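Local structure of prolyl-tRNA synthetase (Giardia lamblia ATCC 50803, 3IAL) at residues 120-125 against 215-220; 129-134 against 143-148; 327-332 against 338-343; 364-369 against 415-420; 451-456 against 482-487. The protein probably attaches L-proline to its tRNA in an ATP-dependent reaction that passes through prolyl-adenylate, as a class II aminoacyl-tRNA synthetase. One frame throughout, in Å; residues are numbered along the deposited sequence.

Interaction 1: 120-125 against 215-220. With PR8 (5'-O-[(R)-hydroxy{[(2S)-pyrrolidin-2-ylcarbonyl]oxy}phosphoryl]adenosine), chain H.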
# COMPACT_ATOMS: atom_id res chain seq x y z
N ARG B 120 -7.07 12.85 10.60
CA ARG B 120 -6.37 12.09 11.64
C ARG B 120 -4.92 12.57 11.88
O ARG B 120 -4.11 12.58 10.96
CB ARG B 120 -6.37 10.59 11.31
CG ARG B 120 -5.79 10.24 9.96
CD ARG B 120 -5.88 8.74 9.72
NE ARG B 120 -5.57 8.47 8.33
CZ ARG B 120 -6.10 7.50 7.60
NH1 ARG B 120 -6.98 6.64 8.10
NH2 ARG B 120 -5.75 7.41 6.33
N PRO B 121 -4.61 13.01 13.10
CA PRO B 121 -3.20 13.22 13.47
C PRO B 121 -2.53 11.94 13.94
O PRO B 121 -1.31 11.83 13.97
CB PRO B 121 -3.30 14.21 14.62
CG PRO B 121 -4.61 13.90 15.27
CD PRO B 121 -5.53 13.55 14.12
N THR B 122 -3.37 10.99 14.34
CA THR B 122 -2.99 9.67 14.80
C THR B 122 -4.37 9.08 15.10
O THR B 122 -5.33 9.83 15.30
CB THR B 122 -2.08 9.71 16.06
OG1 THR B 122 -1.80 8.36 16.49
CG2 THR B 122 -2.74 10.50 17.19
N SER B 123 -4.50 7.76 15.08
CA SER B 123 -5.84 7.19 14.96
C SER B 123 -6.45 6.54 16.21
O SER B 123 -7.52 5.94 16.12
CB SER B 123 -5.87 6.22 13.78
OG SER B 123 -5.33 6.83 12.63
N GLU B 124 -5.83 6.70 17.38
CA GLU B 124 -6.36 6.10 18.62
C GLU B 124 -7.86 6.31 18.80
O GLU B 124 -8.59 5.35 19.01
CB GLU B 124 -5.63 6.61 19.86
CG GLU B 124 -4.25 5.99 20.09
CD GLU B 124 -3.16 6.57 19.20
OE1 GLU B 124 -3.40 7.58 18.50
OE2 GLU B 124 -2.05 6.02 19.21
N THR B 125 -8.31 7.56 18.71
CA THR B 125 -9.70 7.89 19.08
C THR B 125 -10.70 7.20 18.15
O THR B 125 -11.76 6.74 18.60
CB THR B 125 -9.94 9.42 19.12
OG1 THR B 125 -9.62 10.00 17.86
CG2 THR B 125 -9.09 10.07 20.20
N ASP B 215 7.35 13.40 29.18
CA ASP B 215 7.20 13.57 27.73
C ASP B 215 6.69 12.29 27.03
O ASP B 215 7.04 12.01 25.88
CB ASP B 215 8.55 14.02 27.12
CG ASP B 215 8.40 14.67 25.75
OD1 ASP B 215 7.35 15.30 25.47
OD2 ASP B 215 9.35 14.57 24.94
N ARG B 216 5.87 11.53 27.75
CA ARG B 216 5.16 10.37 27.20
C ARG B 216 4.22 10.76 26.07
O ARG B 216 3.74 11.90 26.00
CB ARG B 216 4.28 9.75 28.28
CG ARG B 216 4.98 8.92 29.31
CD ARG B 216 4.00 8.54 30.40
NE ARG B 216 3.69 9.67 31.27
CZ ARG B 216 2.61 9.77 32.05
NH1 ARG B 216 1.70 8.82 32.09
NH2 ARG B 216 2.45 10.86 32.79
N PHE B 217 3.92 9.79 25.20
CA PHE B 217 2.85 9.93 24.23
C PHE B 217 1.57 10.34 24.97
O PHE B 217 1.26 9.77 26.02
CB PHE B 217 2.63 8.62 23.46
CG PHE B 217 1.56 8.69 22.40
CD1 PHE B 217 1.81 9.31 21.18
CD2 PHE B 217 0.31 8.12 22.61
CE1 PHE B 217 0.84 9.38 20.20
CE2 PHE B 217 -0.67 8.18 21.62
CZ PHE B 217 -0.41 8.81 20.42
N PRO B 218 0.84 11.35 24.45
CA PRO B 218 -0.34 11.85 25.16
C PRO B 218 -1.40 10.78 25.34
O PRO B 218 -1.99 10.33 24.35
CB PRO B 218 -0.83 12.98 24.25
CG PRO B 218 0.39 13.42 23.50
CD PRO B 218 1.16 12.17 23.26
N GLY B 219 -1.63 10.38 26.58
CA GLY B 219 -2.56 9.30 26.90
C GLY B 219 -1.89 8.01 27.33
O GLY B 219 -2.51 7.19 28.01
N ALA B 220 -0.63 7.82 26.93
CA ALA B 220 0.11 6.61 27.28
C ALA B 220 0.39 6.50 28.77
O ALA B 220 0.52 7.50 29.46
CB ALA B 220 1.43 6.55 26.51
C PR8 H . 2.29 7.44 17.94
N PR8 H . 0.05 6.60 17.61
O PR8 H . 1.90 8.39 17.25
P PR8 H . 4.55 8.47 18.02
N1 PR8 H . 7.16 13.90 10.40
C2 PR8 H . 7.59 12.67 10.14
N3 PR8 H . 7.47 11.67 11.02
C4 PR8 H . 6.90 11.87 12.21
C5 PR8 H . 6.45 13.15 12.52
C6 PR8 H . 6.58 14.17 11.58
N6 PR8 H . 6.15 15.40 11.86
N7 PR8 H . 5.93 13.10 13.74
C8 PR8 H . 6.05 11.85 14.19
N9 PR8 H . 6.66 11.09 13.26
CA PR8 H . 1.35 6.27 18.23
CB PR8 H . 1.87 5.03 17.53
CD PR8 H . -0.36 5.44 16.83
CG PR8 H . 0.97 4.88 16.30
C1' PR8 H . 6.96 9.63 13.42
O10 PR8 H . 3.52 7.33 18.50
O1P PR8 H . 4.25 9.81 18.59
C2' PR8 H . 8.05 9.37 14.48
O2' PR8 H . 8.94 8.33 14.03
O2P PR8 H . 6.00 7.96 18.50
C3' PR8 H . 7.26 8.81 15.64
O3' PR8 H . 8.10 8.00 16.47
C4' PR8 H . 6.31 7.94 14.84
O4' PR8 H . 5.79 8.90 13.89
C5' PR8 H . 5.25 7.38 15.76
O5' PR8 H . 4.57 8.43 16.41
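E124 and F217 reach towards each other from opposite directions, and the pyrrolidine of prolyl-adenylate (PR8) lies beside both. OE2 of E124 stands 3.5 Å from F217 CZ, oblique to the ring. The carboxylate and ring planes are 45° apart. One face of the F217 ring is covered by PR8 CA, and F217 CE1 is 3.3 Å from PR8 O. With CG anti to the backbone N (chi1 -178°), F217 carries its ring into the proline site. The pyrrolidine nitrogen of PR8 (N) is gripped from the other segment. It donates to T122 OG1 at 2.8 Å, and E124 OE2 is 2.7 Å from the same nitrogen. T122 OG1 in turn donates to the syn lone pair of E124 OE1 at 2.7 Å, which ties the two recognition groups together. This is the proline end of the adenylate pocket. H242 meets the F217 ring. H94 and F98 of helix 92-98 pack on T122, and W170 and H174 of strand 167-177 touch T122 and E124 respectively.

Interaction 2: 129-134 against 143-148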
# COMPACT_ATOMS: atom_id res chain seq x y z
N SER B 129 -12.83 3.68 19.41
CA SER B 129 -14.28 3.78 19.28
C SER B 129 -14.82 2.54 18.56
O SER B 129 -15.90 2.05 18.90
CB SER B 129 -14.70 5.04 18.51
OG SER B 129 -14.29 6.21 19.20
N MET B 130 -14.09 2.02 17.57
CA MET B 130 -14.48 0.77 16.91
C MET B 130 -14.15 -0.48 17.73
O MET B 130 -14.92 -1.43 17.73
CB MET B 130 -13.91 0.67 15.50
CG MET B 130 -14.38 1.81 14.57
SD MET B 130 -16.18 1.96 14.39
CE MET B 130 -16.56 0.36 13.66
N PHE B 131 -13.01 -0.49 18.43
CA PHE B 131 -12.70 -1.61 19.36
C PHE B 131 -13.83 -1.85 20.36
O PHE B 131 -14.12 -2.99 20.75
CB PHE B 131 -11.39 -1.36 20.12
CG PHE B 131 -10.13 -1.63 19.32
CD1 PHE B 131 -10.16 -1.79 17.93
CD2 PHE B 131 -8.90 -1.69 19.97
CE1 PHE B 131 -8.98 -2.04 17.22
CE2 PHE B 131 -7.72 -1.94 19.26
CZ PHE B 131 -7.76 -2.12 17.88
N SER B 132 -14.46 -0.76 20.79
CA SER B 132 -15.60 -0.81 21.71
C SER B 132 -16.73 -1.68 21.18
O SER B 132 -17.43 -2.33 21.95
CB SER B 132 -16.14 0.61 21.97
OG SER B 132 -17.03 0.62 23.07
N LYS B 133 -16.92 -1.67 19.87
CA LYS B 133 -17.92 -2.50 19.21
C LYS B 133 -17.42 -3.92 18.92
O LYS B 133 -18.16 -4.89 19.08
CB LYS B 133 -18.38 -1.82 17.91
CG LYS B 133 -18.90 -0.40 18.11
CD LYS B 133 -19.32 0.24 16.79
CE LYS B 133 -19.80 1.67 16.98
NZ LYS B 133 -18.70 2.52 17.51
N TRP B 134 -16.16 -4.04 18.51
CA TRP B 134 -15.59 -5.35 18.14
C TRP B 134 -15.24 -6.24 19.33
O TRP B 134 -15.15 -7.46 19.19
CB TRP B 134 -14.35 -5.16 17.27
CG TRP B 134 -14.58 -4.39 16.00
CD1 TRP B 134 -15.77 -4.20 15.35
CD2 TRP B 134 -13.59 -3.72 15.21
NE1 TRP B 134 -15.58 -3.46 14.21
CE2 TRP B 134 -14.25 -3.15 14.10
CE3 TRP B 134 -12.20 -3.56 15.33
CZ2 TRP B 134 -13.57 -2.43 13.13
CZ3 TRP B 134 -11.53 -2.84 14.36
CH2 TRP B 134 -12.21 -2.28 13.27
N LEU B 143 -6.90 -8.67 19.81
CA LEU B 143 -7.35 -8.03 18.60
C LEU B 143 -6.19 -7.13 18.19
O LEU B 143 -5.87 -6.17 18.90
CB LEU B 143 -8.64 -7.24 18.87
CG LEU B 143 -9.31 -6.48 17.72
CD1 LEU B 143 -9.16 -7.22 16.39
CD2 LEU B 143 -10.78 -6.22 18.03
N LYS B 144 -5.54 -7.49 17.09
CA LYS B 144 -4.29 -6.86 16.67
C LYS B 144 -4.41 -6.39 15.23
O LYS B 144 -4.57 -7.20 14.32
CB LYS B 144 -3.13 -7.85 16.78
CG LYS B 144 -2.99 -8.52 18.15
CD LYS B 144 -1.65 -9.22 18.29
CE LYS B 144 -1.55 -10.02 19.58
NZ LYS B 144 -0.22 -10.63 19.77
N ILE B 145 -4.33 -5.08 15.02
CA ILE B 145 -4.43 -4.53 13.68
C ILE B 145 -3.33 -3.51 13.40
O ILE B 145 -2.60 -3.11 14.29
CB ILE B 145 -5.84 -3.94 13.41
CG1 ILE B 145 -6.24 -2.89 14.44
CG2 ILE B 145 -6.89 -5.07 13.39
CD1 ILE B 145 -5.61 -1.54 14.27
N HIS B 146 -3.20 -3.12 12.14
CA HIS B 146 -2.30 -2.05 11.76
C HIS B 146 -2.75 -1.50 10.42
O HIS B 146 -3.45 -2.18 9.68
CB HIS B 146 -0.85 -2.54 11.68
CG HIS B 146 -0.60 -3.49 10.55
ND1 HIS B 146 -0.11 -3.08 9.33
CD2 HIS B 146 -0.79 -4.82 10.46
CE1 HIS B 146 -0.00 -4.12 8.53
NE2 HIS B 146 -0.41 -5.19 9.19
N GLN B 147 -2.34 -0.27 10.12
CA GLN B 147 -2.63 0.34 8.84
C GLN B 147 -1.47 1.22 8.37
O GLN B 147 -0.78 1.83 9.17
CB GLN B 147 -3.91 1.17 8.90
CG GLN B 147 -3.85 2.38 9.81
CD GLN B 147 -5.17 3.12 9.83
OE1 GLN B 147 -6.16 2.65 9.27
NE2 GLN B 147 -5.19 4.29 10.49
N THR B 148 -1.28 1.24 7.06
CA THR B 148 -0.29 2.07 6.41
C THR B 148 -1.10 3.15 5.75
O THR B 148 -2.00 2.86 4.97
CB THR B 148 0.48 1.29 5.35
OG1 THR B 148 1.26 0.28 5.99
CG2 THR B 148 1.38 2.22 4.53
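F131 and W134 of helix 124-134 pack on L143 and I145 of strand 143-152, within the class II synthetase catalytic domain. The short helix and strand segments run roughly antiparallel, at 145°, with their axes 11.2 Å apart. No hydrogen bond joins them.

The direct contact is apolar. L143 CG lies over one face of the F131 ring, but loosely: the nearest pair is F131 CD1 to L143 CD2 at 4.5 Å. I145 meets the same ring at its edge, in plane, with CG1 3.8 Å from F131 CZ. I145 places CG1 between its backbone N and carbonyl carbon (chi1 55°), and this branch is the one that touches the ring. L143 CD2 serves the tryptophan. It sits 3.8 Å from W134 CB and near the plane of the indole, at its edge. These two side chains cross at about a right angle.

Polar bonds lie around this apolar patch. Backbone bonds of L143 to C176 and of I145 to H174 hold the strand to strand 167-177. C176 also touches F131. The indole NE1 of W134 is hydrogen-bonded to D39 of the second subunit, and R51 of that subunit makes a cation-pi contact with the ring. The helix therefore faces the sheet and the dimer partner. Inside the helix, M130 O accepts from K133 N and W134 N, and lies 3.4 Å above one face of the W134 ring, offset toward its rim.

Interaction 3: 327-332 against 338-343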
# COMPACT_ATOMS: atom_id res chain seq x y z
N GLU B 327 21.71 -12.01 -20.90
CA GLU B 327 21.75 -13.30 -20.21
C GLU B 327 22.12 -13.14 -18.73
O GLU B 327 21.65 -13.91 -17.89
CB GLU B 327 22.74 -14.26 -20.87
CG GLU B 327 22.37 -14.69 -22.29
CD GLU B 327 23.45 -15.54 -22.93
OE1 GLU B 327 24.02 -16.41 -22.23
OE2 GLU B 327 23.74 -15.33 -24.13
N ILE B 328 23.00 -12.18 -18.43
CA ILE B 328 23.31 -11.83 -17.05
C ILE B 328 22.07 -11.23 -16.38
O ILE B 328 21.66 -11.67 -15.31
CB ILE B 328 24.49 -10.85 -16.95
CG1 ILE B 328 25.80 -11.55 -17.36
CG2 ILE B 328 24.63 -10.31 -15.54
CD1 ILE B 328 27.03 -10.65 -17.26
N ALA B 329 21.46 -10.24 -17.03
CA ALA B 329 20.25 -9.61 -16.49
C ALA B 329 19.14 -10.64 -16.23
O ALA B 329 18.52 -10.61 -15.16
CB ALA B 329 19.76 -8.51 -17.42
N ASP B 330 18.91 -11.54 -17.18
CA ASP B 330 17.83 -12.53 -17.06
C ASP B 330 18.06 -13.51 -15.91
O ASP B 330 17.12 -13.83 -15.19
CB ASP B 330 17.63 -13.29 -18.39
CG ASP B 330 17.02 -12.42 -19.49
OD1 ASP B 330 16.33 -11.43 -19.17
OD2 ASP B 330 17.23 -12.75 -20.68
N THR B 331 19.29 -13.98 -15.75
CA THR B 331 19.66 -14.82 -14.61
C THR B 331 19.46 -14.09 -13.27
O THR B 331 18.81 -14.62 -12.36
CB THR B 331 21.13 -15.29 -14.74
OG1 THR B 331 21.26 -16.13 -15.89
CG2 THR B 331 21.57 -16.06 -13.50
N LEU B 332 19.99 -12.88 -13.16
CA LEU B 332 19.85 -12.09 -11.93
C LEU B 332 18.37 -11.79 -11.58
O LEU B 332 18.01 -11.78 -10.40
CB LEU B 332 20.63 -10.78 -12.01
CG LEU B 332 22.15 -10.86 -12.22
CD1 LEU B 332 22.75 -9.47 -12.12
CD2 LEU B 332 22.82 -11.82 -11.24
N LEU B 338 16.35 -10.30 -8.30
CA LEU B 338 16.98 -8.98 -8.19
C LEU B 338 16.37 -8.00 -9.19
O LEU B 338 15.90 -8.40 -10.25
CB LEU B 338 18.49 -9.07 -8.44
CG LEU B 338 19.29 -9.93 -7.47
CD1 LEU B 338 20.79 -9.82 -7.79
CD2 LEU B 338 19.01 -9.53 -6.02
N ARG B 339 16.37 -6.73 -8.82
CA ARG B 339 15.95 -5.67 -9.71
C ARG B 339 17.20 -5.22 -10.45
O ARG B 339 18.18 -4.80 -9.85
CB ARG B 339 15.31 -4.52 -8.92
CG ARG B 339 14.03 -4.95 -8.18
CD ARG B 339 13.40 -3.84 -7.36
NE ARG B 339 14.18 -3.48 -6.17
CZ ARG B 339 14.12 -4.09 -4.99
NH1 ARG B 339 13.32 -5.13 -4.79
NH2 ARG B 339 14.87 -3.66 -3.98
N VAL B 340 17.16 -5.35 -11.77
CA VAL B 340 18.31 -5.11 -12.63
C VAL B 340 17.95 -4.11 -13.71
O VAL B 340 16.86 -4.16 -14.28
CB VAL B 340 18.77 -6.43 -13.28
CG1 VAL B 340 19.98 -6.21 -14.18
CG2 VAL B 340 19.06 -7.47 -12.20
N SER B 341 18.87 -3.19 -13.99
CA SER B 341 18.72 -2.27 -15.11
C SER B 341 19.92 -2.38 -16.06
O SER B 341 21.03 -2.71 -15.64
CB SER B 341 18.60 -0.83 -14.60
OG SER B 341 18.23 0.03 -15.66
N ILE B 342 19.66 -2.13 -17.34
CA ILE B 342 20.69 -2.11 -18.38
C ILE B 342 20.73 -0.71 -18.97
O ILE B 342 19.72 -0.26 -19.55
CB ILE B 342 20.36 -3.10 -19.53
CG1 ILE B 342 20.22 -4.53 -19.00
CG2 ILE B 342 21.44 -3.05 -20.63
CD1 ILE B 342 19.70 -5.52 -20.06
N ASP B 343 21.86 -0.01 -18.84
CA ASP B 343 22.04 1.32 -19.43
C ASP B 343 22.81 1.24 -20.73
O ASP B 343 24.03 1.42 -20.76
CB ASP B 343 22.77 2.27 -18.47
CG ASP B 343 22.76 3.72 -18.94
OD1 ASP B 343 22.82 3.97 -20.16
OD2 ASP B 343 22.70 4.63 -18.10
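V340 sets CG1 anti to its backbone N (chi1 -179°), and its two methyls then meet two different residues of the facing helix. CG1 goes to A329 CB at 4.0 Å. CG2 goes to L332 CB at 3.7 Å. The contact is the return half of a beta-alpha-beta unit made by strand 302-307, helix 315-334 and strand 340-342, in the anticodon-binding domain. The helix and strand segments run nearly antiparallel. L332 touches V340 mainly through CB, with CD1 farther off, and the two side chains cross at about a right angle. The small A329 also takes I342 CD1, so the strand lies close to the helix, with axes 8.8 Å apart. I304 of strand 302-307 touches both A329 and V340. At the other end a backbone bond is added to the apolar contact of L332 with L338, and it spans the turn between helix and strand. L338 N donates to L332 O at 3.1 Å, with an N-H...O angle of 154° and the donor tilted 23° from the carbonyl plane.

Interaction 4: 364-369 against 415-420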
# COMPACT_ATOMS: atom_id res chain seq x y z
N LEU B 364 25.20 -2.13 -6.77
CA LEU B 364 26.22 -2.77 -7.61
C LEU B 364 26.10 -2.34 -9.06
O LEU B 364 24.99 -2.25 -9.60
CB LEU B 364 26.07 -4.29 -7.53
CG LEU B 364 26.40 -4.99 -6.21
CD1 LEU B 364 25.92 -6.44 -6.23
CD2 LEU B 364 27.88 -4.92 -5.92
N ARG B 365 27.23 -2.08 -9.70
CA ARG B 365 27.27 -2.05 -11.16
C ARG B 365 28.18 -3.15 -11.68
O ARG B 365 29.22 -3.46 -11.09
CB ARG B 365 27.69 -0.69 -11.72
CG ARG B 365 29.15 -0.36 -11.57
CD ARG B 365 29.55 0.81 -12.44
NE ARG B 365 30.93 1.19 -12.15
CZ ARG B 365 31.31 1.91 -11.10
NH1 ARG B 365 30.41 2.37 -10.23
NH2 ARG B 365 32.60 2.18 -10.93
N ILE B 366 27.77 -3.73 -12.79
CA ILE B 366 28.56 -4.69 -13.51
C ILE B 366 28.92 -4.05 -14.85
O ILE B 366 28.04 -3.52 -15.53
CB ILE B 366 27.78 -6.00 -13.75
CG1 ILE B 366 27.27 -6.59 -12.43
CG2 ILE B 366 28.65 -7.02 -14.48
CD1 ILE B 366 26.41 -7.83 -12.60
N GLU B 367 30.20 -4.08 -15.21
CA GLU B 367 30.65 -3.59 -16.50
C GLU B 367 31.05 -4.79 -17.34
O GLU B 367 31.79 -5.65 -16.88
CB GLU B 367 31.82 -2.63 -16.34
CG GLU B 367 31.47 -1.38 -15.54
CD GLU B 367 32.66 -0.46 -15.30
OE1 GLU B 367 33.70 -0.62 -15.97
OE2 GLU B 367 32.55 0.45 -14.45
N VAL B 368 30.52 -4.84 -18.56
CA VAL B 368 30.80 -5.91 -19.50
C VAL B 368 31.20 -5.27 -20.82
O VAL B 368 30.45 -4.46 -21.37
CB VAL B 368 29.55 -6.78 -19.73
CG1 VAL B 368 29.87 -7.95 -20.64
CG2 VAL B 368 28.96 -7.26 -18.39
N GLY B 369 32.39 -5.60 -21.31
CA GLY B 369 32.89 -5.10 -22.59
C GLY B 369 33.52 -6.20 -23.43
O GLY B 369 33.70 -7.33 -22.97
N ASN B 415 24.52 -17.30 -4.88
CA ASN B 415 25.08 -16.70 -6.08
C ASN B 415 26.07 -15.61 -5.70
O ASN B 415 25.91 -14.95 -4.67
CB ASN B 415 23.95 -16.12 -6.93
CG ASN B 415 24.45 -15.28 -8.09
OD1 ASN B 415 24.48 -14.05 -8.01
ND2 ASN B 415 24.84 -15.93 -9.18
N VAL B 416 27.09 -15.40 -6.53
CA VAL B 416 28.13 -14.44 -6.23
C VAL B 416 27.59 -13.00 -6.13
O VAL B 416 27.99 -12.27 -5.24
CB VAL B 416 29.31 -14.52 -7.26
CG1 VAL B 416 28.91 -13.96 -8.61
CG2 VAL B 416 30.55 -13.83 -6.72
N ILE B 417 26.66 -12.62 -7.00
CA ILE B 417 26.09 -11.26 -6.95
C ILE B 417 25.28 -11.08 -5.66
O ILE B 417 25.39 -10.06 -4.99
CB ILE B 417 25.22 -10.92 -8.19
CG1 ILE B 417 26.02 -11.10 -9.49
CG2 ILE B 417 24.70 -9.50 -8.10
CD1 ILE B 417 27.39 -10.46 -9.47
N LYS B 418 24.49 -12.10 -5.30
CA LYS B 418 23.85 -12.13 -3.99
C LYS B 418 24.90 -12.00 -2.87
O LYS B 418 24.77 -11.13 -2.01
CB LYS B 418 23.01 -13.41 -3.82
CG LYS B 418 22.55 -13.66 -2.39
CD LYS B 418 21.39 -14.65 -2.32
CE LYS B 418 20.99 -14.91 -0.86
NZ LYS B 418 22.05 -15.64 -0.10
N ASP B 419 25.94 -12.84 -2.90
CA ASP B 419 27.02 -12.75 -1.90
C ASP B 419 27.58 -11.32 -1.79
O ASP B 419 27.85 -10.84 -0.69
CB ASP B 419 28.19 -13.69 -2.22
CG ASP B 419 27.81 -15.16 -2.13
OD1 ASP B 419 27.05 -15.54 -1.23
OD2 ASP B 419 28.29 -15.94 -2.97
N GLU B 420 27.74 -10.66 -2.93
CA GLU B 420 28.24 -9.29 -2.97
C GLU B 420 27.27 -8.30 -2.34
O GLU B 420 27.69 -7.37 -1.65
CB GLU B 420 28.58 -8.86 -4.41
CG GLU B 420 29.83 -9.52 -4.97
CD GLU B 420 31.10 -9.06 -4.27
OE1 GLU B 420 31.29 -7.85 -4.07
OE2 GLU B 420 31.93 -9.93 -3.94
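L364 opens the strand and reaches helix 416-438 with its CD1 methyl. That methyl lies 3.8 Å from I417 CG2 and 4.0 Å from E420 CB. It therefore sits against one turn of the helix, and the leucine and isoleucine side chains cross obliquely. The CB of E420 gives the apolar contact, while its carboxylate forms a salt bridge with R391. R365 makes no contact with the helix segment. Its NE donates to the anti lone pair of E367 OE2 at 2.9 Å, a salt bridge along the strand. E367 OE2 lies close to the guanidinium plane of R365 (9° out of it). I366 points back to the helix, and its CD1 meets I417 CD1 at 4.2 Å. L332 of helix 315-334 touches both isoleucines. Across from the strand, N415 is the N-cap of the helix. Its OD1 accepts weak bonds from I417 N and K418 N. The strand is central in a five-stranded mixed sheet. The arrangement is that of the alpha/beta anticodon-binding domain of class IIa synthetases, here with the first turns of helix 416-438 packed on its sheet.

Interaction 5: 451-456 against 482-487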
# COMPACT_ATOMS: atom_id res chain seq x y z
N ALA B 451 29.67 19.92 27.19
CA ALA B 451 30.80 19.91 26.25
C ALA B 451 30.61 18.84 25.17
O ALA B 451 31.00 19.04 24.02
CB ALA B 451 32.13 19.70 26.98
N CYS B 452 30.01 17.71 25.55
CA CYS B 452 29.73 16.63 24.61
C CYS B 452 28.73 17.09 23.57
O CYS B 452 28.98 17.00 22.36
CB CYS B 452 29.19 15.40 25.35
SG CYS B 452 28.63 14.08 24.25
N ILE B 453 27.59 17.60 24.04
CA ILE B 453 26.55 18.13 23.18
C ILE B 453 27.10 19.18 22.21
O ILE B 453 26.84 19.10 21.00
CB ILE B 453 25.39 18.73 24.02
CG1 ILE B 453 24.64 17.62 24.77
CG2 ILE B 453 24.42 19.51 23.14
CD1 ILE B 453 24.15 16.45 23.89
N GLU B 454 27.87 20.13 22.73
CA GLU B 454 28.38 21.24 21.92
C GLU B 454 29.48 20.81 20.93
O GLU B 454 29.45 21.20 19.76
CB GLU B 454 28.92 22.36 22.82
CG GLU B 454 27.85 23.15 23.56
CD GLU B 454 28.41 24.29 24.40
OE1 GLU B 454 29.62 24.27 24.71
OE2 GLU B 454 27.64 25.20 24.76
N ASN B 455 30.46 20.03 21.40
CA ASN B 455 31.66 19.74 20.60
C ASN B 455 31.55 18.49 19.74
O ASN B 455 32.17 18.41 18.69
CB ASN B 455 32.89 19.60 21.49
CG ASN B 455 33.08 20.79 22.41
OD1 ASN B 455 32.68 21.90 22.08
ND2 ASN B 455 33.69 20.55 23.56
N LYS B 456 30.78 17.51 20.21
CA LYS B 456 30.74 16.20 19.57
C LYS B 456 29.35 15.87 19.03
O LYS B 456 29.23 15.34 17.92
CB LYS B 456 31.17 15.14 20.59
CG LYS B 456 31.31 13.74 20.05
CD LYS B 456 31.83 12.83 21.15
CE LYS B 456 31.80 11.36 20.74
NZ LYS B 456 32.31 10.49 21.84
N CYS B 482 22.50 24.09 26.82
CA CYS B 482 23.00 23.64 25.52
C CYS B 482 21.93 23.15 24.53
O CYS B 482 22.27 22.59 23.49
CB CYS B 482 24.03 22.53 25.74
SG CYS B 482 23.36 21.08 26.61
N SER B 483 20.65 23.37 24.84
CA SER B 483 19.54 22.97 23.96
C SER B 483 19.38 21.46 23.80
O SER B 483 18.74 21.00 22.85
CB SER B 483 19.66 23.65 22.59
OG SER B 483 19.84 25.05 22.75
N ALA B 484 19.94 20.69 24.72
CA ALA B 484 19.78 19.24 24.72
C ALA B 484 18.73 18.86 25.74
O ALA B 484 18.55 19.54 26.75
CB ALA B 484 21.11 18.55 25.04
N GLU B 485 18.05 17.75 25.48
CA GLU B 485 17.02 17.30 26.39
C GLU B 485 17.28 15.89 26.87
O GLU B 485 17.90 15.08 26.18
CB GLU B 485 15.66 17.39 25.73
CG GLU B 485 15.45 16.49 24.53
CD GLU B 485 14.18 16.84 23.80
OE1 GLU B 485 13.99 18.03 23.47
OE2 GLU B 485 13.37 15.91 23.55
N ILE B 486 16.80 15.60 28.07
CA ILE B 486 16.87 14.25 28.59
C ILE B 486 15.83 13.43 27.83
O ILE B 486 14.64 13.72 27.88
CB ILE B 486 16.62 14.20 30.10
CG1 ILE B 486 17.68 15.02 30.84
CG2 ILE B 486 16.63 12.77 30.57
CD1 ILE B 486 17.46 15.09 32.34
N ARG B 487 16.31 12.41 27.12
CA ARG B 487 15.48 11.59 26.25
C ARG B 487 14.89 10.42 26.99
O ARG B 487 13.72 10.07 26.77
CB ARG B 487 16.31 11.08 25.08
CG ARG B 487 16.88 12.18 24.22
CD ARG B 487 15.79 13.01 23.55
NE ARG B 487 15.29 12.37 22.35
CZ ARG B 487 14.44 12.94 21.49
NH1 ARG B 487 13.97 14.15 21.71
NH2 ARG B 487 14.06 12.28 20.40
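I453 carries this contact from helix 446-455. Its CB already lies 4.0 Å from C482 SG. Beyond CB both branches touch both C482 and A484. CG2, anti to the backbone N, is nearest to the carbonyl O of C482, at 3.8 Å. CG1 is nearest to A484 CB, at 3.7 Å. CD1 at the tip stays beside the same methyl, at 3.9 Å. The isoleucine thus fits against both residues, while S483 between them does not touch it.

C482 puts its sulfur between the backbone N and the carbonyl carbon (chi1 60°), and this sets SG against the I453 branch point. S483, with positive phi, lies in the turn between helix 472-482 and strand 485-489. E454, which is exposed, adds a looser contact, CG to C482 CB at 4.4 Å. Further on, R487 NH1 bridges to E485 OE2 within the strand, and R487 NE pairs with D227 of the catalytic domain. K516 also touches I453, and C514 of strand 510-515 touches A484.

The contact sets helix 446-455 against the turn that leads from helix 472-482 to strand 485-489 in the C-terminal domain. No hydrogen bond or salt bridge links the two segments. The contact rests on van der Waals packing of aliphatic groups with a sulfur and a carbonyl oxygen, with no directional bond.

Overall arrangement
Interactions 1 and 2 share helix 124-134 and touch through S123 and Q147. Interaction 1 is a buried ligand site of polar groups and one aromatic ring; interaction 2 is apolar and borders the second subunit. Interactions 3 and 4 lie in the anticodon-binding part, with centres 10 Å apart. They touch one another and pack on the same sheet. Interaction 4 is buried and apolar. Interaction 3 is only partly buried and alone has a hydrogen bond across its segments. Interaction 5 is buried apart from the exposed E454. Its nearest atoms come within about 4 Å of interaction 1 without touching, whereas interactions 3 and 4 are far from both.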